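Local coordinates for Lin1840 protein (Listeria innocua serovar 6a, PDB 4ZOC) that probably releases beta-D-glucose from the non-reducing ends of beta-glucosides, as a beta-glucosidase involved in beta-1,2-glucan metabolism, at residues S109-R112 with E113-R116; A667-A670 with G671-K674; E617-L620 with G621-L624. The protein carries 2 engineered substitutions. All coordinates share one frame; numbering follows the deposited sequence.

In the fold
Contact 1 comes first along the chain, in the N-terminal TIM-barrel domain. It closes the short loop between helix 103-108 and helix 112-128. Contact 3 follows, turning the chain from strand 617-620 into strand 624-632. Contact 2 comes last, between strands 659-668 and 673-680 of the fibronectin type III-like domain. The three lie in series; none nests in or crosses another. Contacts 2 and 3 each carry the chain from the five-stranded sheet to the three-stranded antiparallel sheet, about 32 Å apart between centres. Contact 1 is tied to that domain too: S109 O bonds K665 NZ, and R112 NH1 bonds F663 O, both on the strand that leads into contact 2.

Contact 1: residues S109-R112 with E113-R116; sequences SFDR and ETVR
The carboxylate of D111 meets T114 through one oxygen. OD2 takes two hydrogen bonds there, from T114 N at 3.0 Å and from the hydroxyl T114 OG1 at 2.7 Å. The two donors arrive from opposite faces of the carboxylate plane. The N-H comes from above the plane, 38° out of it, while the hydroxyl comes on the anti side and lies closer to the plane. The two side chains cross at about a right angle. CG of D111 stands anti to its own nitrogen (chi1 -166°), which turns the carboxylate forward to T114, at the start of the helix. A water accepts from E113 N at 2.8 Å and reaches D111 OD1 by a weak bond.

D111 is thus the N-cap of helix 112-128, in the N-terminal domain of this family 3 glycosidase. If ionised, its carboxylate would probably be favoured by the helix N-terminus. Just before it, S109 OG accepts from D111 N at 3.0 Å, an ST turn, and also bonds L106 O.

Backbone bonds then start the helix. V115 N donates to D111 O at 3.3 Å, and R116 N to R112 O at 3.0 Å.

Charged pairs lie along the outside. R116 grips E113 side-on within the first turn: NE bonds OE1 and NH2 bonds OE2, each at 2.8 Å, while NH1 has a salt bridge to E120. Both E113 oxygens are met on their syn sides and lie in the guanidinium plane. R112 extends away from the cap instead: its NE pairs with E163, NH1 bonds F663 O, and the guanidinium makes a cation-pi contact with F663.

V115 touches M168 of helix 158-173, and T114 touches A370 of helix 361-374.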
loop_
_atom_site.group_PDB
_atom_site.type_symbol
_atom_site.label_atom_id
_atom_site.label_comp_id
_atom_site.label_asym_id
_atom_site.label_seq_id
_atom_site.Cartn_x
_atom_site.Cartn_y
_atom_site.Cartn_z
ATOM N N SER A 109 24.770 1.781 9.541
ATOM C CA SER A 109 26.193 2.047 9.518
ATOM C C SER A 109 26.619 2.865 8.326
ATOM O O SER A 109 27.578 3.584 8.466
ATOM C CB SER A 109 27.073 0.789 9.557
ATOM O OG SER A 109 27.163 0.167 8.284
ATOM N N PHE A 110 25.912 2.781 7.200
ATOM C CA PHE A 110 26.366 3.400 5.915
ATOM C C PHE A 110 27.833 3.084 5.656
ATOM O O PHE A 110 28.585 3.910 5.064
ATOM C CB PHE A 110 26.052 4.905 5.943
ATOM C CG PHE A 110 24.647 5.228 5.571
ATOM C CD1 PHE A 110 23.601 5.043 6.511
ATOM C CD2 PHE A 110 24.368 5.854 4.348
ATOM C CE1 PHE A 110 22.309 5.389 6.248
ATOM C CE2 PHE A 110 23.051 6.220 4.072
ATOM C CZ PHE A 110 22.049 5.980 5.041
ATOM N N ASP A 111 28.265 1.880 6.117
ATOM C CA ASP A 111 29.665 1.518 6.081
ATOM C C ASP A 111 29.943 0.161 5.440
ATOM O O ASP A 111 29.738 -0.883 6.046
ATOM C CB ASP A 111 30.302 1.650 7.480
ATOM C CG ASP A 111 31.805 1.616 7.406
ATOM O OD1 ASP A 111 32.393 2.563 6.815
ATOM O OD2 ASP A 111 32.390 0.602 7.839
ATOM N N ARG A 112 30.392 0.208 4.182
ATOM C CA ARG A 112 30.599 -0.971 3.363
ATOM C C ARG A 112 31.570 -1.925 4.085
ATOM O O ARG A 112 31.329 -3.122 4.133
ATOM C CB ARG A 112 31.091 -0.638 1.957
ATOM C CG ARG A 112 30.104 0.115 1.086
ATOM C CD ARG A 112 30.889 0.700 -0.085
ATOM N NE ARG A 112 30.095 1.429 -1.076
ATOM C CZ ARG A 112 29.863 2.757 -0.998
ATOM N NH1 ARG A 112 30.311 3.466 0.023
ATOM N NH2 ARG A 112 29.195 3.372 -1.962
ATOM N N GLU A 113 32.664 -1.412 4.640
ATOM C CA GLU A 113 33.710 -2.292 5.227
ATOM C C GLU A 113 33.146 -2.997 6.502
ATOM O O GLU A 113 33.412 -4.159 6.697
ATOM C CB GLU A 113 34.984 -1.520 5.486
ATOM C CG GLU A 113 36.121 -2.331 6.153
ATOM C CD GLU A 113 36.662 -3.436 5.360
ATOM O OE1 GLU A 113 36.252 -3.665 4.176
ATOM O OE2 GLU A 113 37.517 -4.130 5.953
ATOM N N THR A 114 32.315 -2.326 7.310
ATOM C CA THR A 114 31.642 -2.977 8.408
ATOM C C THR A 114 30.861 -4.203 7.948
ATOM O O THR A 114 30.906 -5.235 8.575
ATOM C CB THR A 114 30.739 -2.003 9.192
ATOM O OG1 THR A 114 31.533 -1.003 9.824
ATOM C CG2 THR A 114 29.793 -2.639 10.229
ATOM N N VAL A 115 30.055 -4.038 6.881
ATOM C CA VAL A 115 29.259 -5.154 6.361
ATOM C C VAL A 115 30.127 -6.270 5.782
ATOM O O VAL A 115 29.867 -7.444 6.030
ATOM C CB VAL A 115 28.239 -4.592 5.370
ATOM C CG1 VAL A 115 27.542 -5.693 4.668
ATOM C CG2 VAL A 115 27.321 -3.637 6.170
ATOM N N ARG A 116 31.180 -5.933 5.059
ATOM C CA ARG A 116 32.084 -6.975 4.591
ATOM C C ARG A 116 32.747 -7.772 5.731
ATOM O O ARG A 116 32.855 -8.990 5.685
ATOM C CB ARG A 116 33.146 -6.341 3.700
ATOM C CG ARG A 116 34.035 -7.362 2.947
ATOM C CD ARG A 116 35.341 -6.721 2.406
ATOM N NE ARG A 116 36.220 -6.396 3.516
ATOM C CZ ARG A 116 36.922 -7.255 4.215
ATOM N NH1 ARG A 116 36.940 -8.562 3.870
ATOM N NH2 ARG A 116 37.641 -6.846 5.255
HETATM O O HOH W 1 33.653 1.143 3.931
#

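Contact 2: residues A667-A670 with G671-K674; sequences ALQA and GEEK
In the flat carboxylate of E672, OE2 accepts from the backbone N of Q669 at 2.8 Å. The bond is nearly straight (167°) and uses the anti lone pair, which points away from OE1. The same oxygen lies beside Q669 CB at 3.6 Å. The Q669 amide is inclined 59° to the carboxylate and leads off the other way. E672 reaches back because CG is trans to the backbone nitrogen (chi1 -176°) and the chain runs on extended.

The backbone here forms a type II beta turn from Q669 to E672, closed by E672 N to Q669 O at 2.9 Å. G671 has the positive phi of its third position. The turn joins two strands of the fibronectin type III-like domain that belong to different sheets. The backbone of L668 pairs with G638 and that of E672 with N632, while N632 ND2 also bonds L668 O.

K674 reaches back to A667. Its extended chain slides past L668 in the opposite direction, and L668 CD2 is pressed to 3.4 Å from K674 CG, a tight contact. NZ then bonds A667 O at 2.8 Å. A water accepts from A667 N at 2.8 Å and weakly from K674 NZ.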
loop_
_atom_site.group_PDB
_atom_site.type_symbol
_atom_site.label_atom_id
_atom_site.label_comp_id
_atom_site.label_asym_id
_atom_site.label_seq_id
_atom_site.Cartn_x
_atom_site.Cartn_y
_atom_site.Cartn_z
ATOM N N ALA A 667 35.963 9.466 9.008
ATOM C CA ALA A 667 36.465 9.592 10.367
ATOM C C ALA A 667 37.434 10.799 10.495
ATOM O O ALA A 667 38.311 11.006 9.634
ATOM C CB ALA A 667 37.193 8.325 10.732
ATOM N N LEU A 668 37.199 11.631 11.493
ATOM C CA LEU A 668 37.961 12.859 11.641
ATOM C C LEU A 668 38.260 13.124 13.090
ATOM O O LEU A 668 37.347 13.160 13.911
ATOM C CB LEU A 668 37.158 14.048 11.124
ATOM C CG LEU A 668 36.840 14.022 9.650
ATOM C CD1 LEU A 668 35.705 14.959 9.368
ATOM C CD2 LEU A 668 38.029 14.341 8.747
ATOM N N GLN A 669 39.532 13.350 13.402
ATOM C CA GLN A 669 39.879 13.808 14.722
ATOM C C GLN A 669 39.373 15.208 14.918
ATOM O O GLN A 669 38.985 15.906 13.964
ATOM C CB GLN A 669 41.400 13.746 14.879
ATOM C CG GLN A 669 41.925 12.329 14.886
ATOM C CD GLN A 669 41.511 11.570 16.145
ATOM O OE1 GLN A 669 41.791 12.006 17.243
ATOM N NE2 GLN A 669 40.814 10.444 15.974
ATOM N N ALA A 670 39.424 15.662 16.153
ATOM C CA ALA A 670 39.104 17.060 16.436
ATOM C C ALA A 670 39.942 18.003 15.540
ATOM O O ALA A 670 41.146 17.863 15.414
ATOM C CB ALA A 670 39.349 17.345 17.899
ATOM N N GLY A 671 39.268 18.928 14.888
ATOM C CA GLY A 671 39.879 19.875 13.955
ATOM C C GLY A 671 40.380 19.328 12.634
ATOM O O GLY A 671 40.864 20.109 11.822
ATOM N N GLU A 672 40.265 18.015 12.398
ATOM C CA GLU A 672 40.774 17.430 11.170
ATOM C C GLU A 672 39.863 17.695 9.972
ATOM O O GLU A 672 38.653 17.779 10.128
ATOM C CB GLU A 672 40.970 15.950 11.336
ATOM C CG GLU A 672 41.597 15.315 10.126
ATOM C CD GLU A 672 41.919 13.866 10.338
ATOM O OE1 GLU A 672 42.720 13.312 9.527
ATOM O OE2 GLU A 672 41.371 13.244 11.291
ATOM N N GLU A 673 40.508 17.883 8.808
ATOM C CA GLU A 673 39.889 18.120 7.532
ATOM C C GLU A 673 40.339 17.030 6.549
ATOM O O GLU A 673 41.541 16.576 6.550
ATOM C CB GLU A 673 40.277 19.508 7.015
ATOM C CG GLU A 673 39.456 19.985 5.869
ATOM C CD GLU A 673 39.850 21.385 5.418
ATOM O OE1 GLU A 673 40.692 21.497 4.535
ATOM O OE2 GLU A 673 39.332 22.367 5.943
ATOM N N LYS A 674 39.356 16.553 5.772
ATOM C CA LYS A 674 39.586 15.596 4.709
ATOM C C LYS A 674 38.795 15.946 3.480
ATOM O O LYS A 674 37.801 16.609 3.566
ATOM C CB LYS A 674 39.239 14.190 5.126
ATOM C CG LYS A 674 40.178 13.572 6.162
ATOM C CD LYS A 674 39.748 12.127 6.437
ATOM C CE LYS A 674 40.716 11.471 7.373
ATOM N NZ LYS A 674 40.223 10.149 7.814
HETATM O O HOH W 2 37.717 8.173 7.232
#

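Contact 3: residues E617-L620 with G621-L624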
loop_
_atom_site.group_PDB
_atom_site.type_symbol
_atom_site.label_atom_id
_atom_site.label_comp_id
_atom_site.label_asym_id
_atom_site.label_seq_id
_atom_site.Cartn_x
_atom_site.Cartn_y
_atom_site.Cartn_z
ATOM N N GLU A 617 27.195 22.219 -16.800
ATOM C CA GLU A 617 26.727 21.356 -17.896
ATOM C C GLU A 617 27.534 20.077 -17.902
ATOM O O GLU A 617 28.635 20.069 -17.395
ATOM C CB GLU A 617 26.895 22.088 -19.233
ATOM C CG GLU A 617 25.983 23.293 -19.267
ATOM C CD GLU A 617 25.923 23.973 -20.593
ATOM O OE1 GLU A 617 24.802 24.085 -21.092
ATOM O OE2 GLU A 617 26.982 24.336 -21.154
ATOM N N LEU A 618 26.976 19.040 -18.521
ATOM C CA LEU A 618 27.552 17.723 -18.645
ATOM C C LEU A 618 27.001 17.193 -19.924
ATOM O O LEU A 618 25.820 17.505 -20.316
ATOM C CB LEU A 618 27.022 16.849 -17.531
ATOM C CG LEU A 618 27.851 15.857 -16.808
ATOM C CD1 LEU A 618 29.184 16.444 -16.407
ATOM C CD2 LEU A 618 27.044 15.386 -15.615
ATOM N N ASN A 619 27.823 16.454 -20.630
ATOM C CA ASN A 619 27.342 15.709 -21.765
ATOM C C ASN A 619 26.623 14.479 -21.300
ATOM O O ASN A 619 26.802 14.056 -20.173
ATOM C CB ASN A 619 28.499 15.362 -22.661
ATOM C CG ASN A 619 29.002 16.579 -23.450
ATOM O OD1 ASN A 619 30.164 16.891 -23.409
ATOM N ND2 ASN A 619 28.134 17.211 -24.190
ATOM N N LEU A 620 25.797 13.922 -22.161
ATOM C CA LEU A 620 25.225 12.649 -21.913
ATOM C C LEU A 620 26.349 11.654 -21.836
ATOM O O LEU A 620 27.408 11.789 -22.510
ATOM C CB LEU A 620 24.277 12.266 -23.025
ATOM C CG LEU A 620 22.988 13.090 -23.163
ATOM C CD1 LEU A 620 22.428 13.145 -24.591
ATOM C CD2 LEU A 620 21.926 12.594 -22.136
ATOM N N GLY A 621 26.143 10.626 -21.024
ATOM C CA GLY A 621 27.147 9.555 -20.886
ATOM C C GLY A 621 28.343 9.950 -20.018
ATOM O O GLY A 621 29.200 9.150 -19.769
ATOM N N GLU A 622 28.407 11.179 -19.575
ATOM C CA GLU A 622 29.532 11.659 -18.868
ATOM C C GLU A 622 29.273 11.577 -17.371
ATOM O O GLU A 622 28.151 11.794 -16.939
ATOM C CB GLU A 622 29.736 13.093 -19.258
ATOM C CG GLU A 622 31.000 13.689 -18.664
ATOM C CD GLU A 622 31.334 15.074 -19.221
ATOM O OE1 GLU A 622 30.529 15.782 -19.879
ATOM O OE2 GLU A 622 32.433 15.471 -18.949
ATOM N N SER A 623 30.335 11.294 -16.613
ATOM C CA SER A 623 30.288 11.237 -15.177
ATOM C C SER A 623 30.337 12.632 -14.594
ATOM O O SER A 623 30.958 13.559 -15.119
ATOM C CB SER A 623 31.462 10.417 -14.625
ATOM O OG SER A 623 31.368 9.030 -14.933
ATOM N N LEU A 624 29.676 12.791 -13.472
ATOM C CA LEU A 624 29.861 13.922 -12.637
ATOM C C LEU A 624 30.739 13.582 -11.463
ATOM O O LEU A 624 30.420 12.661 -10.651
ATOM C CB LEU A 624 28.494 14.496 -12.177
ATOM C CG LEU A 624 28.568 15.739 -11.328
ATOM C CD1 LEU A 624 28.868 16.955 -12.175
ATOM C CD2 LEU A 624 27.295 15.910 -10.504
HETATM O O HOH W 3 25.778 12.431 -18.005
#
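E622 OE1 accepts from the backbone N of N619 at 2.9 Å. The donor comes nearly along the C-O axis of the carboxylate. OE1 also lies against N619 CB at 3.5 Å. The N619 side-chain amide is almost parallel to the carboxylate, with 14° between their planes. E622 can reach N619 because its chain is fully stretched, starting from a CG opposite the backbone nitrogen (chi1 -174°).

The L618 side chain lies against E622, S623 and L624. CD1 touches E622 OE1 and lies 3.6 Å from S623 O. CD2 packs on L624 CB at 3.8 Å, and these two leucines cross at about a right angle.

The backbone sets these groups in place. E622 N gives a weak bond to N619 O at 3.3 Å. A water donates to N619 O at 2.9 Å and to E622 O at 2.7 Å, bridging the two carbonyls.

Further out, L618 bonds E718 and G720 through its backbone and packs on V717, V719 and F685. G621 N donates to Q696 OE1, and S623 OG bonds E679. The L620 side chain is about 9 Å from the bound magnesium ion.

The bend from N619 to E622 is a type II beta turn with G621 at the positive-phi position. It passes the chain between the two sheets of the fibronectin type III-like beta sandwich.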